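Local coordinates for lytic Polysaccharide Monooxygenase (Phytophthora infestans, PDB 6Z5Y), which probably cleaves pectin oxidatively at a single copper ion during plant infection, this chain being the copper-binding N-terminal part of a longer secreted protein, at residues E81-G86 against V133-C138; C100-W103 against V109-N112; W149-R154 against V160-K165. One frame throughout, in Å; residues are numbered along the deposited sequence. Where two conformers were deposited one is given.

Contact 1 of 3, residues E81-G86 against V133-C138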
loop_
_atom_site.group_PDB
_atom_site.type_symbol
_atom_site.label_atom_id
_atom_site.label_comp_id
_atom_site.label_asym_id
_atom_site.label_seq_id
_atom_site.Cartn_x
_atom_site.Cartn_y
_atom_site.Cartn_z
ATOM N N GLU A 81 10.027 -16.110 -1.859
ATOM C CA GLU A 81 10.482 -16.068 -3.267
ATOM C C GLU A 81 9.644 -15.079 -4.060
ATOM O O GLU A 81 8.429 -15.024 -3.906
ATOM C CB GLU A 81 10.320 -17.436 -3.891
ATOM C CG GLU A 81 11.297 -18.408 -3.304
ATOM C CD GLU A 81 12.709 -18.175 -3.831
ATOM O OE1 GLU A 81 12.828 -17.773 -5.007
ATOM O OE2 GLU A 81 13.686 -18.363 -3.086
ATOM N N PRO A 82 10.266 -14.248 -4.917
ATOM C CA PRO A 82 9.460 -13.426 -5.802
ATOM C C PRO A 82 8.571 -14.294 -6.696
ATOM O O PRO A 82 9.016 -15.301 -7.222
ATOM C CB PRO A 82 10.516 -12.644 -6.608
ATOM C CG PRO A 82 11.757 -12.631 -5.733
ATOM C CD PRO A 82 11.709 -13.994 -5.062
ATOM N N PRO A 83 7.306 -13.903 -6.947
ATOM C CA PRO A 83 6.517 -14.529 -8.013
ATOM C C PRO A 83 7.276 -14.526 -9.333
ATOM O O PRO A 83 8.041 -13.626 -9.619
ATOM C CB PRO A 83 5.250 -13.670 -8.077
ATOM C CG PRO A 83 5.134 -13.139 -6.650
ATOM C CD PRO A 83 6.553 -12.849 -6.255
ATOM N N SER A 84 6.978 -15.499 -10.184
ATOM C CA SER A 84 7.672 -15.680 -11.474
ATOM C C SER A 84 6.884 -15.038 -12.622
ATOM O O SER A 84 7.331 -15.187 -13.780
ATOM C CB SER A 84 7.909 -17.152 -11.755
ATOM O OG SER A 84 6.684 -17.804 -11.890
ATOM N N ASP A 85 5.795 -14.339 -12.360
ATOM C CA ASP A 85 4.909 -13.805 -13.398
ATOM C C ASP A 85 4.758 -12.298 -13.320
ATOM O O ASP A 85 3.782 -11.770 -13.847
ATOM C CB ASP A 85 3.558 -14.502 -13.390
ATOM C CG ASP A 85 2.754 -14.213 -12.154
ATOM O OD1 ASP A 85 3.304 -13.560 -11.232
ATOM O OD2 ASP A 85 1.601 -14.654 -12.124
ATOM N N GLY A 86 5.687 -11.592 -12.685
ATOM C CA GLY A 86 5.625 -10.128 -12.736
ATOM C C GLY A 86 4.419 -9.529 -12.055
ATOM O O GLY A 86 3.954 -8.461 -12.455
ATOM N N VAL A 133 5.071 -5.957 -11.972
ATOM C CA VAL A 133 6.075 -5.841 -10.891
ATOM C C VAL A 133 7.337 -6.551 -11.365
ATOM O O VAL A 133 7.338 -7.773 -11.506
ATOM C CB VAL A 133 5.569 -6.421 -9.562
ATOM C CG1 VAL A 133 6.633 -6.252 -8.464
ATOM C CG2 VAL A 133 4.230 -5.806 -9.143
ATOM N N ASP A 134 8.386 -5.783 -11.583
ATOM C CA ASP A 134 9.681 -6.315 -12.005
ATOM C C ASP A 134 10.518 -6.548 -10.749
ATOM O O ASP A 134 10.926 -5.570 -10.097
ATOM C CB ASP A 134 10.325 -5.319 -12.946
ATOM C CG ASP A 134 11.695 -5.739 -13.437
ATOM O OD1 ASP A 134 12.176 -6.817 -13.090
ATOM O OD2 ASP A 134 12.312 -4.950 -14.186
ATOM N N TYR A 135 10.772 -7.790 -10.389
ATOM C CA TYR A 135 11.560 -8.159 -9.218
ATOM C C TYR A 135 13.038 -8.313 -9.514
ATOM O O TYR A 135 13.806 -8.733 -8.625
ATOM C CB TYR A 135 11.040 -9.468 -8.634
ATOM C CG TYR A 135 9.639 -9.403 -8.098
ATOM C CD1 TYR A 135 9.381 -8.931 -6.824
ATOM C CD2 TYR A 135 8.559 -9.850 -8.855
ATOM C CE1 TYR A 135 8.100 -8.896 -6.312
ATOM C CE2 TYR A 135 7.269 -9.805 -8.360
ATOM C CZ TYR A 135 7.037 -9.351 -7.069
ATOM O OH TYR A 135 5.789 -9.346 -6.532
ATOM N N SER A 136 13.494 -7.976 -10.718
ATOM C CA SER A 136 14.881 -8.299 -11.091
ATOM C C SER A 136 15.930 -7.665 -10.194
ATOM O O SER A 136 16.998 -8.282 -10.000
ATOM C CB SER A 136 15.165 -7.938 -12.521
ATOM O OG SER A 136 14.971 -6.561 -12.786
ATOM N N SER A 137 15.659 -6.491 -9.642
ATOM C CA SER A 137 16.643 -5.814 -8.780
ATOM C C SER A 137 16.907 -6.614 -7.504
ATOM O O SER A 137 17.924 -6.365 -6.871
ATOM C CB SER A 137 16.230 -4.398 -8.517
ATOM O OG SER A 137 15.014 -4.312 -7.784
ATOM N N CYS A 138 16.026 -7.526 -7.157
ATOM C CA CYS A 138 16.166 -8.337 -5.920
ATOM C C CYS A 138 17.187 -9.462 -6.096
ATOM O O CYS A 138 17.526 -10.108 -5.098
ATOM C CB CYS A 138 14.843 -8.938 -5.524
ATOM S SG CYS A 138 13.591 -7.674 -5.266
#

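Contact 2 of 3, residues C100-W103 against V109-N112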
loop_
_atom_site.group_PDB
_atom_site.type_symbol
_atom_site.label_atom_id
_atom_site.label_comp_id
_atom_site.label_asym_id
_atom_site.label_seq_id
_atom_site.Cartn_x
_atom_site.Cartn_y
_atom_site.Cartn_z
ATOM N N CYS A 100 -1.843 3.634 -3.989
ATOM C CA CYS A 100 -0.992 2.593 -3.417
ATOM C C CYS A 100 0.235 2.443 -4.290
ATOM O O CYS A 100 0.313 2.922 -5.442
ATOM C CB CYS A 100 -1.723 1.284 -3.168
ATOM S SG CYS A 100 -1.872 0.164 -4.562
ATOM N N GLU A 101 1.236 1.778 -3.719
ATOM C CA GLU A 101 2.513 1.615 -4.395
ATOM C C GLU A 101 3.281 0.469 -3.771
ATOM O O GLU A 101 3.074 0.097 -2.616
ATOM C CB GLU A 101 3.284 2.923 -4.389
ATOM C CG GLU A 101 3.595 3.410 -3.001
ATOM C CD GLU A 101 3.948 4.884 -2.934
ATOM O OE1 GLU A 101 3.128 5.713 -3.396
ATOM O OE2 GLU A 101 4.979 5.218 -2.351
ATOM N N ILE A 102 4.193 -0.060 -4.568
ATOM C CA ILE A 102 5.110 -1.153 -4.164
ATOM C C ILE A 102 6.523 -0.695 -4.460
ATOM O O ILE A 102 6.816 -0.227 -5.590
ATOM C CB ILE A 102 4.793 -2.451 -4.900
ATOM C CG1 ILE A 102 3.376 -2.923 -4.622
ATOM C CG2 ILE A 102 5.798 -3.541 -4.521
ATOM C CD1 ILE A 102 2.894 -4.076 -5.477
ATOM N N TRP A 103 7.395 -0.877 -3.483
ATOM C CA TRP A 103 8.833 -0.607 -3.582
ATOM C C TRP A 103 9.608 -1.887 -3.356
ATOM O O TRP A 103 9.195 -2.734 -2.556
ATOM C CB TRP A 103 9.232 0.399 -2.510
ATOM C CG TRP A 103 8.639 1.760 -2.644
ATOM C CD1 TRP A 103 7.345 2.129 -2.416
ATOM C CD2 TRP A 103 9.339 2.944 -2.984
ATOM N NE1 TRP A 103 7.193 3.474 -2.608
ATOM C CE2 TRP A 103 8.406 4.003 -2.956
ATOM C CE3 TRP A 103 10.683 3.235 -3.278
ATOM C CZ2 TRP A 103 8.770 5.326 -3.174
ATOM C CZ3 TRP A 103 11.042 4.550 -3.497
ATOM C CH2 TRP A 103 10.085 5.569 -3.457
ATOM N N VAL A 109 8.517 0.250 -7.855
ATOM C CA VAL A 109 8.249 -0.648 -8.987
ATOM C C VAL A 109 6.808 -0.610 -9.441
ATOM O O VAL A 109 6.554 -1.067 -10.563
ATOM C CB VAL A 109 8.702 -2.077 -8.692
ATOM C CG1 VAL A 109 10.216 -2.128 -8.533
ATOM C CG2 VAL A 109 8.016 -2.696 -7.492
ATOM N N LEU A 110 5.890 -0.095 -8.667
ATOM C CA LEU A 110 4.490 -0.002 -9.082
ATOM C C LEU A 110 3.862 1.140 -8.305
ATOM O O LEU A 110 4.134 1.309 -7.103
ATOM C CB LEU A 110 3.765 -1.325 -8.839
ATOM C CG LEU A 110 2.266 -1.304 -9.148
ATOM C CD1 LEU A 110 1.837 -2.599 -9.800
ATOM C CD2 LEU A 110 1.405 -1.039 -7.901
ATOM N N GLN A 111 3.015 1.895 -8.966
ATOM C CA GLN A 111 2.303 3.021 -8.341
ATOM C C GLN A 111 1.001 3.225 -9.077
ATOM O O GLN A 111 0.991 3.142 -10.301
ATOM C CB GLN A 111 3.179 4.264 -8.362
ATOM C CG GLN A 111 2.604 5.475 -7.650
ATOM C CD GLN A 111 1.517 6.228 -8.384
ATOM O OE1 GLN A 111 0.650 6.872 -7.737
ATOM N NE2 GLN A 111 1.601 6.279 -9.692
ATOM N N ASN A 112 -0.017 3.589 -8.359
ATOM C CA ASN A 112 -1.289 4.011 -9.000
ATOM C C ASN A 112 -2.029 4.952 -8.063
ATOM O O ASN A 112 -2.005 4.773 -6.834
ATOM C CB ASN A 112 -2.145 2.807 -9.381
ATOM C CG ASN A 112 -3.221 3.140 -10.374
ATOM O OD1 ASN A 112 -4.278 3.636 -10.016
ATOM N ND2 ASN A 112 -2.946 2.892 -11.642
#

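Contact 3 of 3, residues W149-R154 against V160-K165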
loop_
_atom_site.group_PDB
_atom_site.type_symbol
_atom_site.label_atom_id
_atom_site.label_comp_id
_atom_site.label_asym_id
_atom_site.label_seq_id
_atom_site.Cartn_x
_atom_site.Cartn_y
_atom_site.Cartn_z
ATOM N N TRP A 149 -0.486 1.815 1.146
ATOM C CA TRP A 149 -1.822 2.108 0.601
ATOM C C TRP A 149 -2.476 3.119 1.542
ATOM O O TRP A 149 -2.586 2.868 2.751
ATOM C CB TRP A 149 -2.653 0.831 0.500
ATOM C CG TRP A 149 -4.063 0.957 0.019
ATOM C CD1 TRP A 149 -4.583 1.878 -0.836
ATOM C CD2 TRP A 149 -5.118 0.039 0.334
ATOM N NE1 TRP A 149 -5.910 1.619 -1.043
ATOM C CE2 TRP A 149 -6.258 0.471 -0.369
ATOM C CE3 TRP A 149 -5.192 -1.120 1.112
ATOM C CZ2 TRP A 149 -7.477 -0.217 -0.285
ATOM C CZ3 TRP A 149 -6.390 -1.780 1.204
ATOM C CH2 TRP A 149 -7.517 -1.343 0.520
ATOM N N LEU A 150 -2.854 4.257 0.984
ATOM C CA LEU A 150 -3.650 5.254 1.717
ATOM C C LEU A 150 -5.079 5.131 1.243
ATOM O O LEU A 150 -5.436 5.603 0.150
ATOM C CB LEU A 150 -3.095 6.633 1.436
ATOM C CG LEU A 150 -3.734 7.732 2.274
ATOM C CD1 LEU A 150 -3.273 7.634 3.701
ATOM C CD2 LEU A 150 -3.515 9.095 1.698
ATOM N N ALA A 151 -5.875 4.414 2.042
ATOM C CA ALA A 151 -7.283 4.207 1.710
ATOM C C ALA A 151 -8.071 5.400 2.211
ATOM O O ALA A 151 -7.832 5.942 3.300
ATOM C CB ALA A 151 -7.773 2.935 2.333
ATOM N N LEU A 152 -8.981 5.847 1.377
ATOM C CA LEU A 152 -9.885 6.983 1.639
ATOM C C LEU A 152 -11.277 6.384 1.826
ATOM O O LEU A 152 -11.760 5.670 0.928
ATOM C CB LEU A 152 -9.843 7.940 0.448
ATOM C CG LEU A 152 -8.454 8.369 -0.011
ATOM C CD1 LEU A 152 -8.578 9.149 -1.311
ATOM C CD2 LEU A 152 -7.755 9.205 1.058
ATOM N N GLN A 153 -11.916 6.623 2.962
ATOM C CA GLN A 153 -13.242 5.984 3.194
ATOM C C GLN A 153 -14.083 6.957 4.004
ATOM O O GLN A 153 -13.556 7.838 4.698
ATOM C CB GLN A 153 -13.163 4.592 3.856
ATOM C CG GLN A 153 -14.517 3.892 4.073
ATOM C CD GLN A 153 -14.416 2.511 4.693
ATOM O OE1 GLN A 153 -13.477 2.204 5.440
ATOM N NE2 GLN A 153 -15.407 1.675 4.414
ATOM N N ARG A 154 -15.387 6.844 3.818
ATOM C CA ARG A 154 -16.384 7.600 4.600
ATOM C C ARG A 154 -17.008 6.674 5.641
ATOM O O ARG A 154 -17.531 5.610 5.290
ATOM C CB ARG A 154 -17.444 8.176 3.675
ATOM C CG ARG A 154 -16.877 8.980 2.528
ATOM C CD ARG A 154 -17.951 9.427 1.575
ATOM N NE ARG A 154 -17.432 10.008 0.346
ATOM C CZ ARG A 154 -17.136 11.290 0.159
ATOM N NH1 ARG A 154 -17.257 12.135 1.165
ATOM N NH2 ARG A 154 -16.692 11.745 -0.998
ATOM N N VAL A 160 -12.223 9.454 6.488
ATOM C CA VAL A 160 -10.989 9.063 7.192
ATOM C C VAL A 160 -9.962 8.617 6.162
ATOM O O VAL A 160 -10.283 8.286 5.019
ATOM C CB VAL A 160 -11.228 7.924 8.194
ATOM C CG1 VAL A 160 -12.195 8.390 9.266
ATOM C CG2 VAL A 160 -11.701 6.622 7.566
ATOM N N TRP A 161 -8.732 8.630 6.623
ATOM C CA TRP A 161 -7.592 7.998 5.953
ATOM C C TRP A 161 -7.230 6.737 6.737
ATOM O O TRP A 161 -7.043 6.792 7.957
ATOM C CB TRP A 161 -6.395 8.951 5.912
ATOM C CG TRP A 161 -6.490 10.121 4.976
ATOM C CD1 TRP A 161 -7.554 10.526 4.237
ATOM C CD2 TRP A 161 -5.430 11.045 4.666
ATOM N NE1 TRP A 161 -7.200 11.626 3.489
ATOM C CE2 TRP A 161 -5.896 11.923 3.694
ATOM C CE3 TRP A 161 -4.101 11.136 5.055
ATOM C CZ2 TRP A 161 -5.112 12.921 3.142
ATOM C CZ3 TRP A 161 -3.309 12.127 4.507
ATOM C CH2 TRP A 161 -3.814 13.003 3.563
ATOM N N GLN A 162 -7.103 5.610 6.044
ATOM C CA GLN A 162 -6.602 4.371 6.638
ATOM C C GLN A 162 -5.249 4.068 6.000
ATOM O O GLN A 162 -5.114 4.095 4.784
ATOM C CB GLN A 162 -7.543 3.219 6.397
ATOM C CG GLN A 162 -8.875 3.384 7.091
ATOM C CD GLN A 162 -9.892 2.382 6.613
ATOM O OE1 GLN A 162 -9.683 1.639 5.659
ATOM N NE2 GLN A 162 -11.030 2.372 7.268
ATOM N N ALA A 163 -4.269 3.765 6.822
ATOM C CA ALA A 163 -2.924 3.448 6.350
ATOM C C ALA A 163 -2.725 1.957 6.407
ATOM O O ALA A 163 -2.794 1.375 7.491
ATOM C CB ALA A 163 -1.890 4.128 7.205
ATOM N N TYR A 164 -2.347 1.386 5.259
ATOM C CA TYR A 164 -1.971 -0.028 5.185
ATOM C C TYR A 164 -0.510 -0.059 4.751
ATOM O O TYR A 164 -0.124 0.591 3.771
ATOM C CB TYR A 164 -2.846 -0.778 4.182
ATOM C CG TYR A 164 -4.304 -0.790 4.537
ATOM C CD1 TYR A 164 -5.107 0.268 4.187
ATOM C CD2 TYR A 164 -4.870 -1.850 5.233
ATOM C CE1 TYR A 164 -6.444 0.294 4.516
ATOM C CE2 TYR A 164 -6.211 -1.815 5.603
ATOM C CZ TYR A 164 -7.000 -0.745 5.220
ATOM O OH TYR A 164 -8.328 -0.715 5.578
ATOM N N LYS A 165 0.286 -0.850 5.466
ATOM C CA LYS A 165 1.695 -1.021 5.187
ATOM C C LYS A 165 2.050 -2.478 5.343
ATOM O O LYS A 165 1.689 -3.105 6.337
ATOM C CB LYS A 165 2.544 -0.192 6.149
ATOM C CG LYS A 165 2.533 1.291 5.869
ATOM C CD LYS A 165 3.192 2.117 6.942
ATOM C CE LYS A 165 2.255 2.368 8.098
ATOM N NZ LYS A 165 2.977 2.951 9.257
#

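Contact 1 of 3, residues E81-G86 against V133-C138
The backbone N-H of Val133 donates to Gly86 O over 2.8 Å, joining two loops beside the smaller sheet of the beta-sandwich core usual in lytic polysaccharide monooxygenases. Residues 81-86 run into strand 88-90 and residues 133-138 follow strand 129-130; these strands are antiparallel neighbours, and the bond ties their flanking loops together. A CA-H...O contact of 3.2 Å from Gly86 CA to Val133 O lies next to it.

Packing centres on the ring of Tyr135, which is held between two aliphatic groups. Pro82 CB sits over one face, 3.7 Å from Tyr135 CG, in a CH-pi contact displaced toward the rim. Val133 CG1, from the ring's own loop, lies over the opposite face. With CG anti to the carbonyl carbon (chi1 -64°), the ring reaches across to the prolines. Pro83 CD approaches the phenol end obliquely, 3.6 Å from Tyr135 OH, while the hydroxyl itself is hydrogen-bonded to Thr87 O. Pro7 touches both Pro83 and Tyr135.

Past the ring the second loop turns into a 3-10 segment, and Cys138 there is disulfide-bonded to Cys143. Asp134 forms an Asx turn just ahead of this 3-10 region: Asp134 OD1 accepts from Ser136 N at 3.0 Å and from Ser136 OG at 2.8 Å, both donors arriving from the same face of the carboxylate.

Contact 2 of 3, residues C100-W103 against V109-N112
Ile102 O takes two donors from the partner strand, Val109 N at 2.9 Å and Leu110 N at 3.2 Å, which makes a classic beta bulge in this antiparallel hairpin. Both N-H groups lie in the carbonyl plane of Ile102. Beyond the bulge the pairing is regular: Ile102 N gives its hydrogen to Leu110 O over 2.9 Å, and Cys100 and Asn112 exchange reciprocal bonds, 3.1 Å from Cys100 N to Asn112 O and 3.0 Å from Asn112 N to Cys100 O. On its other side strand 100-104 bonds to Tyr148 and Arg146 through the backbones of Glu101 and Trp103.

Ile102 and Leu110 share one sheet face with Cys100, which is disulfide-bonded to Cys115. The bulge also brings Val109 CG2 to 3.8 Å from Ile102 CG2, and Phe130 packs on Cys100, Ile102 and Leu110. Asn112 OD1 is engaged by Asp114 N.

Glu101 turns the other way, its CB against Gln111. Its OE2 accepts from Trp103 NE1 over 2.8 Å, a bond lying almost exactly in the indole plane, and also from Arg57 N, while OE1 accepts from Val56 N. Arg57 adds a cation-pi contact to Trp103. Three N-H donors, two of them at the start of helix 56-60, thus surround a buried carboxylate, a setting that would be expected to stabilise its ionised form.

Contact 3 of 3, residues W149-R154 against V160-K165
Trp149 and Tyr164 pair at one end of this twisted antiparallel hairpin, where two long strands are laced by three pairs of reciprocal backbone bonds: Trp149 with Tyr164, Ala151 with Gln162, Gln153 with Val160.

Among the aromatic contacts, the tyrosine ring and the six-membered ring of Trp149 form an offset stack, centroids 4.5 Å apart and planes at 29°. Because Trp149 CG lies opposite the backbone N (chi1 177°), the indole runs alongside the phenol and points the same way, with CZ3 over the centre of its ring. Ala151 CB meets the phenol edge, 3.7 Å from Tyr164 CE1. On the reverse face of the sheet Leu150 CD2 makes a CH-pi contact, 4.0 Å from the centroid of Trp161's six-membered ring, and Leu152 CD2 lies 3.4 Å from Trp161 CD1.

Among polar side chains, Tyr164 OH donates to Gln162 OE1 over 2.7 Å and also bonds His1 N. Gln162 NE2 bonds Glu22 OE1 and, weakly, Gln153 OE1 at 3.1 Å, the amide planes 85° apart. Gln153 touches His96. Stack and hydroxyl bonds probably position Tyr164 beside the copper ion, next to the histidine brace of His1 and His96, the metal site of lytic polysaccharide monooxygenases.

Overall arrangement
In space the contacts form a row from the outlying loops of contact 1 to the copper site at contact 3. Contact 2 is nested in the chain segment closed by contact 1, their centres 14 Å apart, and the two touch where Val133 CG1 meets Val109 CG2 at 3.9 Å. Contacts 2 and 3 belong to the same five-stranded sheet, strands 100-104 and 143-155 being neighbours, and meet at Cys100 CB and Trp149 CD1, 3.7 Å apart. Contacts 1 and 3 lie on opposite sides of the chain's centre, with about 14 Å between nearest atoms. The side chain of Tyr164 is about 3 Å from copper and that of Cys100 about 13 Å; contact 1 lies away from the metal site.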